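Microbial serine proteinases; subtilisin (Bacillus subtilis, PDB 2GKO) cleaves peptide bonds in proteins as a calcium-loaded, psychrophilic serine endopeptidase of the subtilase family. Local coordinates at residues 51-56 with 62-67; 217-220 with 224-227; 12-15 with 21-24; 45-50 with 80-85; 190-195 with 199-204. All coordinates share one frame; numbering follows the deposited sequence.

How the interactions relate
Interactions 1 and 4 share strand 48-53: interaction 4 ties its start to the loop after helix 71-80, and interaction 1, nested in the stretch of chain that interaction 4 closes and with its centre about 17 Å away, closes its far end. Interaction 5 lies on the other side of the chain's centre, about 34 Å from interaction 1 between centres, yet in the same large sheet. It touches interaction 2 where S227 CB meets L191 CD2 at 3.7 Å, and interaction 3 where A12 CB meets Y200 OH at 3.6 Å. The bound phenylmethanesulfonic acid, probably left by a sulfonyl inhibitor, marks the active site; the side chain of A190, in interaction 5, comes within about 8 Å of it.

Interaction 1 (51-56 with 62-67)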
# COMPACT_ATOMS: atom_id res chain seq x y z
N CYS A 51 -10.39 14.46 -1.02
CA CYS A 51 -10.96 13.82 -2.19
C CYS A 51 -10.69 14.76 -3.36
O CYS A 51 -11.33 15.79 -3.48
CB CYS A 51 -12.46 13.58 -1.98
SG CYS A 51 -13.40 13.04 -3.40
N LYS A 52 -9.66 14.42 -4.15
CA LYS A 52 -9.12 15.31 -5.18
C LYS A 52 -8.87 14.50 -6.44
O LYS A 52 -8.46 13.33 -6.37
CB LYS A 52 -7.84 15.97 -4.70
CG LYS A 52 -8.05 16.89 -3.49
CD LYS A 52 -6.77 17.46 -2.94
CE LYS A 52 -7.04 18.52 -1.85
NZ LYS A 52 -5.84 18.91 -1.10
N ASP A 53 -9.17 15.10 -7.58
CA ASP A 53 -9.07 14.42 -8.87
C ASP A 53 -8.00 15.09 -9.73
O ASP A 53 -8.21 16.21 -10.21
CB ASP A 53 -10.42 14.45 -9.56
CG ASP A 53 -10.47 13.61 -10.82
OD1 ASP A 53 -9.45 13.08 -11.29
OD2 ASP A 53 -11.55 13.41 -11.40
N PHE A 54 -6.91 14.39 -9.95
CA PHE A 54 -5.77 14.87 -10.74
C PHE A 54 -5.86 14.50 -12.21
O PHE A 54 -4.95 14.85 -12.99
CB PHE A 54 -4.48 14.36 -10.12
CG PHE A 54 -4.19 14.95 -8.78
CD1 PHE A 54 -3.36 16.05 -8.66
CD2 PHE A 54 -4.80 14.44 -7.64
CE1 PHE A 54 -3.12 16.60 -7.44
CE2 PHE A 54 -4.54 14.98 -6.42
CZ PHE A 54 -3.71 16.07 -6.31
N THR A 55 -6.97 13.90 -12.63
CA THR A 55 -7.15 13.46 -14.01
C THR A 55 -8.01 14.41 -14.84
O THR A 55 -8.15 14.21 -16.03
CB THR A 55 -7.76 12.05 -14.07
OG1 THR A 55 -9.16 12.07 -13.70
CG2 THR A 55 -7.05 11.12 -13.12
N VAL A 56 -8.60 15.40 -14.17
CA VAL A 56 -9.43 16.40 -14.80
C VAL A 56 -8.82 17.74 -14.43
O VAL A 56 -8.62 18.06 -13.23
CB VAL A 56 -10.89 16.33 -14.32
CG1 VAL A 56 -11.70 17.53 -14.85
CG2 VAL A 56 -11.53 15.01 -14.77
N ASP A 62 -10.97 19.70 -6.77
CA ASP A 62 -11.23 19.40 -5.37
C ASP A 62 -12.63 18.86 -5.18
O ASP A 62 -13.50 19.08 -6.03
CB ASP A 62 -11.03 20.65 -4.51
CG ASP A 62 -10.59 20.32 -3.11
OD1 ASP A 62 -10.33 21.25 -2.34
OD2 ASP A 62 -10.47 19.13 -2.70
N ASN A 63 -12.82 18.13 -4.07
CA ASN A 63 -14.10 17.55 -3.70
C ASN A 63 -14.63 16.61 -4.78
O ASN A 63 -15.84 16.55 -5.04
CB ASN A 63 -15.13 18.66 -3.40
CG ASN A 63 -14.69 19.55 -2.24
OD1 ASN A 63 -14.45 19.08 -1.13
ND2 ASN A 63 -14.60 20.86 -2.50
N SER A 64 -13.71 15.90 -5.40
CA SER A 64 -14.02 14.99 -6.49
C SER A 64 -12.93 13.91 -6.58
O SER A 64 -11.75 14.23 -6.59
CB SER A 64 -14.07 15.78 -7.81
OG SER A 64 -14.54 14.98 -8.87
N CYS A 65 -13.32 12.64 -6.61
CA CYS A 65 -12.39 11.52 -6.64
C CYS A 65 -13.14 10.22 -6.95
O CYS A 65 -12.85 9.18 -6.37
CB CYS A 65 -11.66 11.41 -5.30
SG CYS A 65 -12.74 11.18 -3.89
N THR A 66 -14.09 10.28 -7.88
CA THR A 66 -15.01 9.19 -8.16
C THR A 66 -14.32 7.97 -8.71
O THR A 66 -13.57 8.04 -9.65
CB THR A 66 -16.11 9.67 -9.13
OG1 THR A 66 -16.78 10.80 -8.54
CG2 THR A 66 -17.19 8.63 -9.29
N ASP A 67 -14.56 6.82 -8.07
CA ASP A 67 -14.06 5.55 -8.54
C ASP A 67 -15.14 4.86 -9.37
O ASP A 67 -16.20 4.58 -8.86
CB ASP A 67 -13.69 4.70 -7.33
CG ASP A 67 -12.96 3.46 -7.69
OD1 ASP A 67 -12.56 3.28 -8.88
OD2 ASP A 67 -12.78 2.56 -6.84
O HOH W 1 -10.43 17.30 -0.64
O HOH W 2 -13.86 12.49 -9.86
O HOH W 3 -13.17 15.74 -11.16
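D53 OD2 is gripped by two waters that both carry on to the hydroxyl of S64: water 2 stands 2.9 Å from D53 OD2, and water 3 stands 2.8 Å from that same oxygen. Water 2 also accepts the backbone N-H of T66. The other carboxylate oxygen turns back on its own segment, where D53 OD1 meets T55 OG1 at 2.6 Å on its syn lone pair and takes T55 N from above the carboxylate plane, closing an Asx turn. With an alanine here, waters 2 and 3 would probably lose the acceptor through which they bridge S64 to strand 48-53, and T55 the mate for its N-H and hydroxyl. Nearby, S64 N donates to C51 O at 3.1 Å. The covalent tie is the disulfide, 2.0 Å between C51 SG and C65 SG with chi3 at -102°; C51 reaches it with SG anti to the backbone N (chi1 170°). On the remaining flank K52 and D62 run side by side, D62 OD2 resting 3.4 Å from K52 CG. The ammonium of K52 continues past it to H121, while D62 OD2 takes N63 N and water 1, which in turn accepts from C51 N. K52 and D62 form a non-hydrogen-bonded antiparallel pair: this is the base of a beta hairpin in the subtilase sheet, with the disulfide tying strand 48-53 to the loop that follows the returning strand 61-62.

Interaction 2 (217-220 with 224-227); sequences YVIQ and VEIS. With CA (calcium ion), chain C.
A calcium-binding loop is what I219 belongs to, and from it this side chain reaches across to E225 at the approach to strand 226-229. Its two sequence neighbours hold the metal: V218 O and Q220 OE1 each lie 2.3 Å from the calcium ion, and a bend in the Q220 chain (chi2 91°) helps bring its amide oxygen round to the ion. Water 4 and ligands from T213, D216 and D223 complete the site. Between the two ligands I219 points the other way, toward E225, and the two side chains cross at about a right angle. I219 CG1 lies 3.6 Å from E225 OE1, and I219 CD1 settles 3.7 Å from the methylene E225 CG, touching the aliphatic root as well as the carboxylate. The contact is purely van der Waals; the charge of E225 is met by R275, which forms a salt bridge to OE2, and by the amide of Q279. Both hold OE2 and probably help to set the rotation of the carboxylate on which I219 rests. Both come from helix 271-283, which also touches I219, while the E225 backbone bonds to A187 of strand 186-192, so the calcium loop is packed against the joint between that helix and the central sheet.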
# COMPACT_ATOMS: atom_id res chain seq x y z
N TYR A 217 20.09 -6.77 3.43
CA TYR A 217 19.22 -6.03 4.34
C TYR A 217 19.46 -4.52 4.25
O TYR A 217 19.38 -3.79 5.25
CB TYR A 217 19.37 -6.54 5.77
CG TYR A 217 18.69 -7.87 6.05
CD1 TYR A 217 19.42 -9.05 6.12
CD2 TYR A 217 17.31 -7.95 6.27
CE1 TYR A 217 18.83 -10.26 6.40
CE2 TYR A 217 16.71 -9.16 6.55
CZ TYR A 217 17.47 -10.32 6.61
OH TYR A 217 16.90 -11.55 6.91
N VAL A 218 19.75 -4.05 3.04
CA VAL A 218 19.91 -2.64 2.74
C VAL A 218 19.22 -2.39 1.40
O VAL A 218 19.52 -3.07 0.42
CB VAL A 218 21.40 -2.25 2.62
CG1 VAL A 218 21.56 -0.84 2.12
CG2 VAL A 218 22.12 -2.44 3.96
N ILE A 219 18.31 -1.44 1.35
CA ILE A 219 17.52 -1.21 0.14
C ILE A 219 18.24 -0.31 -0.85
O ILE A 219 18.56 0.84 -0.55
CB ILE A 219 16.14 -0.61 0.48
CG1 ILE A 219 15.35 -1.56 1.39
CG2 ILE A 219 15.38 -0.20 -0.81
CD1 ILE A 219 14.94 -2.89 0.77
N GLN A 220 18.48 -0.86 -2.04
CA GLN A 220 18.91 -0.12 -3.20
C GLN A 220 17.78 -0.11 -4.21
O GLN A 220 16.82 -0.86 -4.08
CB GLN A 220 20.15 -0.78 -3.84
CG GLN A 220 21.40 -0.78 -2.94
CD GLN A 220 21.56 -1.99 -2.05
OE1 GLN A 220 21.01 -3.05 -2.30
NE2 GLN A 220 22.35 -1.83 -0.98
N VAL A 224 12.97 -5.48 -3.71
CA VAL A 224 11.75 -5.71 -2.96
C VAL A 224 12.09 -5.49 -1.48
O VAL A 224 13.17 -5.83 -1.04
CB VAL A 224 11.19 -7.14 -3.19
CG1 VAL A 224 10.05 -7.44 -2.24
CG2 VAL A 224 10.76 -7.33 -4.68
N GLU A 225 11.15 -4.92 -0.72
CA GLU A 225 11.44 -4.45 0.63
C GLU A 225 10.74 -5.30 1.68
O GLU A 225 11.38 -5.82 2.57
CB GLU A 225 11.06 -2.98 0.76
CG GLU A 225 11.52 -2.29 2.03
CD GLU A 225 11.81 -0.82 1.84
OE1 GLU A 225 11.98 -0.36 0.71
OE2 GLU A 225 11.89 -0.08 2.85
N ILE A 226 9.43 -5.44 1.57
CA ILE A 226 8.67 -6.22 2.51
C ILE A 226 7.54 -6.94 1.77
O ILE A 226 7.28 -6.63 0.60
CB ILE A 226 8.09 -5.31 3.66
CG1 ILE A 226 7.07 -4.30 3.12
CG2 ILE A 226 9.20 -4.59 4.43
CD1 ILE A 226 6.48 -3.44 4.19
N SER A 227 6.90 -7.88 2.44
CA SER A 227 5.81 -8.66 1.90
C SER A 227 4.53 -8.48 2.72
O SER A 227 4.56 -8.26 3.93
CB SER A 227 6.21 -10.14 1.86
OG SER A 227 7.37 -10.34 1.08
CA CA C . 19.81 -4.65 -1.21
O HOH W 4 17.98 -5.99 -0.37

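Interaction 3 (12-15 with 21-24); sequences AIYN and STSG
Y14 reaches T22 and S23 with the far end of its ring. The phenol oxygen accepts the backbone N-H of S23, with Y14 OH 3.3 Å from S23 N; the bond is long but almost straight, 175° at the hydrogen. Alongside it, the methyl of T22 comes over one face of the ring: T22 CG2 sits 4.0 Å from the centroid of the Y14 ring and 27° off its normal, a CH-pi contact weighted toward the hydroxyl end, where T22 CB lies 3.4 Å from Y14 OH. The two side chains cross at about a right angle. With CG2 of T22 anti to its carbonyl carbon, OG1 (chi1 53°) is turned to a different partner, the carbonyl of G91. Y14 OH also bonds to V92 O; behind this first shell K261 bonds to S23 O and G24 N to the carboxylate of E95, pinning the loop beyond the contact. Y14 is the last residue of helix 8-14, and N15, with positive phi, is the C-prime residue of a Schellman motif. The tyrosine thus projects from a Schellman-capped helix end and fastens the loop leading to strand 29-34.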
# COMPACT_ATOMS: atom_id res chain seq x y z
N ALA A 12 -3.90 -12.08 9.07
CA ALA A 12 -2.48 -12.42 8.93
C ALA A 12 -1.54 -11.32 9.38
O ALA A 12 -0.61 -11.55 10.15
CB ALA A 12 -2.16 -12.82 7.51
N ILE A 13 -1.78 -10.09 8.94
CA ILE A 13 -0.91 -9.01 9.35
C ILE A 13 -1.10 -8.64 10.85
O ILE A 13 -0.16 -8.17 11.47
CB ILE A 13 -1.01 -7.78 8.37
CG1 ILE A 13 0.20 -6.87 8.51
CG2 ILE A 13 -2.28 -6.99 8.55
CD1 ILE A 13 0.38 -5.91 7.31
N TYR A 14 -2.29 -8.89 11.40
CA TYR A 14 -2.56 -8.67 12.83
C TYR A 14 -2.05 -9.85 13.65
O TYR A 14 -1.90 -9.73 14.88
CB TYR A 14 -4.06 -8.47 13.09
CG TYR A 14 -4.40 -7.00 13.16
CD1 TYR A 14 -4.57 -6.36 14.38
CD2 TYR A 14 -4.44 -6.23 12.01
CE1 TYR A 14 -4.82 -4.99 14.45
CE2 TYR A 14 -4.68 -4.87 12.06
CZ TYR A 14 -4.88 -4.25 13.28
OH TYR A 14 -5.11 -2.90 13.33
N ASN A 15 -1.79 -10.97 12.97
CA ASN A 15 -1.33 -12.21 13.62
C ASN A 15 -2.31 -12.67 14.69
O ASN A 15 -1.95 -12.91 15.84
CB ASN A 15 0.09 -12.01 14.16
CG ASN A 15 0.85 -13.34 14.37
OD1 ASN A 15 2.02 -13.31 14.74
ND2 ASN A 15 0.20 -14.48 14.13
N SER A 21 -12.05 -7.25 14.87
CA SER A 21 -11.96 -5.84 14.48
C SER A 21 -10.52 -5.36 14.61
O SER A 21 -9.67 -5.99 15.24
CB SER A 21 -12.89 -4.96 15.34
OG SER A 21 -12.43 -4.87 16.67
N THR A 22 -10.25 -4.21 13.99
CA THR A 22 -8.92 -3.63 14.00
C THR A 22 -8.94 -2.29 14.72
O THR A 22 -10.00 -1.82 15.17
CB THR A 22 -8.39 -3.46 12.56
OG1 THR A 22 -9.36 -2.73 11.79
CG2 THR A 22 -8.27 -4.82 11.85
N SER A 23 -7.76 -1.68 14.81
CA SER A 23 -7.59 -0.42 15.50
C SER A 23 -6.36 0.33 15.03
O SER A 23 -5.45 -0.24 14.41
CB SER A 23 -7.46 -0.67 17.02
OG SER A 23 -6.25 -1.34 17.32
N GLY A 24 -6.33 1.62 15.34
CA GLY A 24 -5.11 2.39 15.22
C GLY A 24 -5.00 3.22 13.94
O GLY A 24 -5.84 3.12 13.05

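Interaction 4 (45-50 with 80-85). With CA (calcium ion), chain B.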
# COMPACT_ATOMS: atom_id res chain seq x y z
N SER A 45 -16.52 5.99 4.53
CA SER A 45 -16.99 7.37 4.52
C SER A 45 -16.50 8.19 5.71
O SER A 45 -16.14 9.36 5.58
CB SER A 45 -18.52 7.37 4.50
OG SER A 45 -19.00 8.71 4.51
N ASN A 46 -16.50 7.57 6.87
CA ASN A 46 -16.13 8.27 8.08
C ASN A 46 -14.65 8.61 8.17
O ASN A 46 -14.25 9.42 9.01
CB ASN A 46 -16.54 7.45 9.29
CG ASN A 46 -17.60 8.15 10.13
OD1 ASN A 46 -18.65 8.58 9.63
ND2 ASN A 46 -17.34 8.23 11.42
N ASN A 47 -13.82 7.95 7.35
CA ASN A 47 -12.40 8.24 7.30
C ASN A 47 -12.02 9.19 6.16
O ASN A 47 -10.87 9.60 6.06
CB ASN A 47 -11.57 6.97 7.22
CG ASN A 47 -11.46 6.28 8.57
OD1 ASN A 47 -11.55 6.95 9.60
ND2 ASN A 47 -11.24 4.97 8.57
N VAL A 48 -12.97 9.54 5.32
CA VAL A 48 -12.66 10.42 4.19
C VAL A 48 -12.31 11.82 4.71
O VAL A 48 -13.10 12.47 5.40
CB VAL A 48 -13.80 10.51 3.19
CG1 VAL A 48 -13.50 11.55 2.14
CG2 VAL A 48 -14.06 9.16 2.55
N GLU A 49 -11.12 12.30 4.34
CA GLU A 49 -10.70 13.64 4.68
C GLU A 49 -10.47 14.52 3.45
O GLU A 49 -10.95 15.65 3.41
CB GLU A 49 -9.44 13.59 5.53
CG GLU A 49 -9.10 14.92 6.16
CD GLU A 49 -8.04 14.72 7.21
OE1 GLU A 49 -6.89 14.59 6.83
OE2 GLU A 49 -8.36 14.63 8.42
N GLN A 50 -9.74 13.99 2.47
CA GLN A 50 -9.49 14.65 1.20
C GLN A 50 -9.97 13.80 0.04
O GLN A 50 -10.00 12.57 0.13
CB GLN A 50 -8.01 14.99 1.01
CG GLN A 50 -7.51 15.96 2.08
CD GLN A 50 -6.20 16.66 1.72
OE1 GLN A 50 -5.61 17.36 2.56
NE2 GLN A 50 -5.74 16.46 0.50
N LEU A 80 -7.61 1.00 5.45
CA LEU A 80 -8.30 1.76 6.52
C LEU A 80 -9.82 1.65 6.63
O LEU A 80 -10.45 2.50 7.27
CB LEU A 80 -7.85 3.24 6.47
CG LEU A 80 -7.97 4.02 5.15
CD1 LEU A 80 -9.39 4.11 4.61
CD2 LEU A 80 -7.41 5.43 5.38
N ALA A 81 -10.43 0.62 6.04
CA ALA A 81 -11.88 0.39 6.24
C ALA A 81 -12.14 0.29 7.76
O ALA A 81 -11.30 -0.20 8.50
CB ALA A 81 -12.33 -0.87 5.54
N ASN A 82 -13.28 0.78 8.21
CA ASN A 82 -13.51 0.97 9.64
C ASN A 82 -14.65 0.13 10.19
O ASN A 82 -15.09 0.38 11.32
CB ASN A 82 -13.77 2.45 9.95
CG ASN A 82 -15.03 2.96 9.31
OD1 ASN A 82 -15.84 2.20 8.82
ND2 ASN A 82 -15.17 4.30 9.22
N GLY A 83 -15.13 -0.82 9.41
CA GLY A 83 -16.23 -1.70 9.80
C GLY A 83 -17.60 -1.07 9.72
O GLY A 83 -18.58 -1.74 10.07
N GLY A 84 -17.72 0.17 9.26
CA GLY A 84 -19.00 0.84 9.15
C GLY A 84 -19.68 1.04 10.49
O GLY A 84 -19.08 1.58 11.41
N THR A 85 -20.92 0.58 10.62
CA THR A 85 -21.62 0.62 11.92
C THR A 85 -21.36 -0.64 12.75
O THR A 85 -21.96 -0.82 13.83
CB THR A 85 -23.14 0.83 11.74
OG1 THR A 85 -23.68 -0.19 10.90
CG2 THR A 85 -23.46 2.12 11.04
CA CA B . -5.68 14.23 8.69
O HOH W 5 -17.43 4.81 7.58
O HOH W 6 -13.75 6.33 11.20
O HOH W 7 -6.70 15.73 10.10
O HOH W 8 -4.58 16.11 7.87
O HOH W 9 -4.11 14.17 10.19
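One direct hydrogen bond joins the segments: N47 ND2 donates to L80 O at 2.9 Å. The nitrogen meets the oxygen nearly along the C=O axis (163°), and the acceptor lies in the amide plane of N47, although the bond is bent at the hydrogen, 131°. N47 ND2 also bonds to P94 O, so this amide nitrogen holds two carbonyls. A leucine in its place would probably leave L80 O and P94 O without this shared donor and water 6 without its acceptor on this segment.

Water bridges come next, and both use N82 ND2. Water 5 accepts N82 ND2 at 2.8 Å and N46 N as well; water 6 accepts N82 ND2 at 3.2 Å and donates to N47 OD1. The remaining contacts are van der Waals. N46 CB rests 3.4 Å from N82 ND2, while the side chains of N47 and N82 slide past each other in opposite directions, their amide planes 61° apart.

Within its own segment N82 forms an Asx turn, OD1 accepting G84 N at 2.8 Å, which fixes the rotation of the amide that binds the waters. On strand 48-53 E49 serves a metal instead: E49 OE1 is 2.2 Å and E49 OE2 2.7 Å from a calcium ion, a bidentate grip completed by N29, D97 and waters 7, 8 and 9. The contact thus joins the loop leaving helix 71-80, whose first residue H71 lines the phenylmethanesulfonic acid pocket, to the start of a strand that carries a calcium ligand of this subtilase.

Interaction 5 (190-195 with 199-204)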
# COMPACT_ATOMS: atom_id res chain seq x y z
N ALA A 190 3.55 -9.62 -2.80
CA ALA A 190 2.26 -10.21 -2.44
C ALA A 190 2.44 -11.61 -1.92
O ALA A 190 3.02 -12.46 -2.60
CB ALA A 190 1.31 -10.26 -3.61
N LEU A 191 1.90 -11.81 -0.74
CA LEU A 191 1.73 -13.13 -0.15
C LEU A 191 0.38 -13.74 -0.47
O LEU A 191 -0.63 -13.05 -0.65
CB LEU A 191 1.90 -13.01 1.37
CG LEU A 191 3.22 -12.45 1.86
CD1 LEU A 191 3.10 -12.17 3.36
CD2 LEU A 191 4.38 -13.39 1.59
N GLU A 192 0.34 -15.07 -0.54
CA GLU A 192 -0.89 -15.82 -0.69
C GLU A 192 -1.16 -16.60 0.61
O GLU A 192 -0.26 -16.77 1.44
CB GLU A 192 -0.82 -16.78 -1.88
CG GLU A 192 0.23 -17.86 -1.73
CD GLU A 192 0.57 -18.57 -3.02
OE1 GLU A 192 0.15 -18.13 -4.09
OE2 GLU A 192 1.28 -19.58 -2.96
N ASN A 193 -2.39 -17.08 0.75
CA ASN A 193 -2.82 -17.73 1.99
C ASN A 193 -2.44 -19.20 1.98
O ASN A 193 -3.31 -20.08 2.04
CB ASN A 193 -4.31 -17.56 2.21
CG ASN A 193 -4.73 -17.89 3.63
OD1 ASN A 193 -3.87 -18.08 4.53
ND2 ASN A 193 -6.02 -17.89 3.86
N THR A 194 -1.14 -19.42 1.88
CA THR A 194 -0.53 -20.74 1.88
C THR A 194 0.69 -20.68 2.78
O THR A 194 1.52 -19.79 2.66
CB THR A 194 -0.09 -21.14 0.45
OG1 THR A 194 -1.24 -21.21 -0.41
CG2 THR A 194 0.51 -22.56 0.44
N ILE A 195 0.77 -21.64 3.70
CA ILE A 195 1.93 -21.77 4.56
C ILE A 195 2.81 -22.86 3.97
O ILE A 195 2.34 -23.95 3.69
CB ILE A 195 1.48 -22.14 5.98
CG1 ILE A 195 0.59 -21.05 6.56
CG2 ILE A 195 2.70 -22.36 6.87
CD1 ILE A 195 1.28 -19.73 6.81
N THR A 199 6.15 -20.51 6.68
CA THR A 199 5.79 -19.11 6.53
C THR A 199 4.74 -18.99 5.44
O THR A 199 4.53 -19.91 4.66
CB THR A 199 7.02 -18.21 6.16
OG1 THR A 199 7.38 -18.39 4.78
CG2 THR A 199 8.30 -18.58 6.94
N TYR A 200 4.10 -17.83 5.38
CA TYR A 200 3.31 -17.50 4.21
C TYR A 200 4.20 -17.54 2.97
O TYR A 200 5.41 -17.30 3.03
CB TYR A 200 2.66 -16.13 4.37
CG TYR A 200 1.50 -16.17 5.33
CD1 TYR A 200 0.28 -16.70 4.94
CD2 TYR A 200 1.63 -15.71 6.63
CE1 TYR A 200 -0.78 -16.74 5.80
CE2 TYR A 200 0.57 -15.76 7.50
CZ TYR A 200 -0.63 -16.27 7.10
OH TYR A 200 -1.71 -16.33 7.96
N ARG A 201 3.57 -17.84 1.83
CA ARG A 201 4.30 -18.04 0.58
C ARG A 201 4.09 -16.81 -0.31
O ARG A 201 3.00 -16.29 -0.39
CB ARG A 201 3.75 -19.28 -0.11
CG ARG A 201 4.43 -19.64 -1.40
CD ARG A 201 3.91 -20.91 -2.00
NE ARG A 201 4.70 -21.33 -3.16
CZ ARG A 201 4.52 -20.92 -4.41
NH1 ARG A 201 3.56 -20.05 -4.73
NH2 ARG A 201 5.34 -21.36 -5.34
N VAL A 202 5.16 -16.38 -0.98
CA VAL A 202 5.06 -15.32 -1.98
C VAL A 202 4.31 -15.88 -3.18
O VAL A 202 4.63 -16.97 -3.65
CB VAL A 202 6.42 -14.81 -2.45
CG1 VAL A 202 6.24 -13.66 -3.45
CG2 VAL A 202 7.28 -14.33 -1.27
N ALA A 203 3.34 -15.12 -3.69
CA ALA A 203 2.63 -15.52 -4.88
C ALA A 203 3.54 -15.49 -6.10
O ALA A 203 4.35 -14.60 -6.23
CB ALA A 203 1.40 -14.63 -5.06
N ASP A 204 3.40 -16.48 -6.98
CA ASP A 204 4.20 -16.56 -8.20
C ASP A 204 4.12 -15.27 -9.03
O ASP A 204 5.11 -14.88 -9.62
CB ASP A 204 3.75 -17.72 -9.09
CG ASP A 204 3.99 -19.08 -8.49
OD1 ASP A 204 4.61 -19.20 -7.40
OD2 ASP A 204 3.57 -20.10 -9.08
O HOH W 10 1.29 -18.55 -6.42
O HOH W 11 -3.97 -17.34 7.06
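E192 turns CG between its backbone N and carbonyl carbon (chi1 64°), and R201 runs extended from an anti chi1 (-179°), which lays the two chains side by side, pointing the same way. Their charges meet in a salt bridge, R201 NH1 to E192 OE2 at 2.9 Å; the nitrogen comes from above the carboxylate plane, while the oxygen lies at the guanidinium edge. D204 OD1 takes NH1 and NH2 of the same group, so R201 is held between two acids. Water 10 ties E192 OE1 to D204 N.

The corner between the strands is packed on Y200. I195 CD1 stands 3.7 Å from the centroid of the Y200 ring, straight over its face, a CH-pi contact. N193 OD1 lies at the ring edge, and water 11 joins it to Y200 OH.

Backbone bonds complete the pairing: E192 N to R201 O at 2.9 Å, almost straight, A203 N to A190 O at 2.9 Å, and a weak R201 N to T194 O. N193 centres an inverse gamma turn, where strand 186-192 of the subtilase sheet bends into the short beta hairpin of strands 194-196 and 199-202, the latter pairing antiparallel with both sides of the corner.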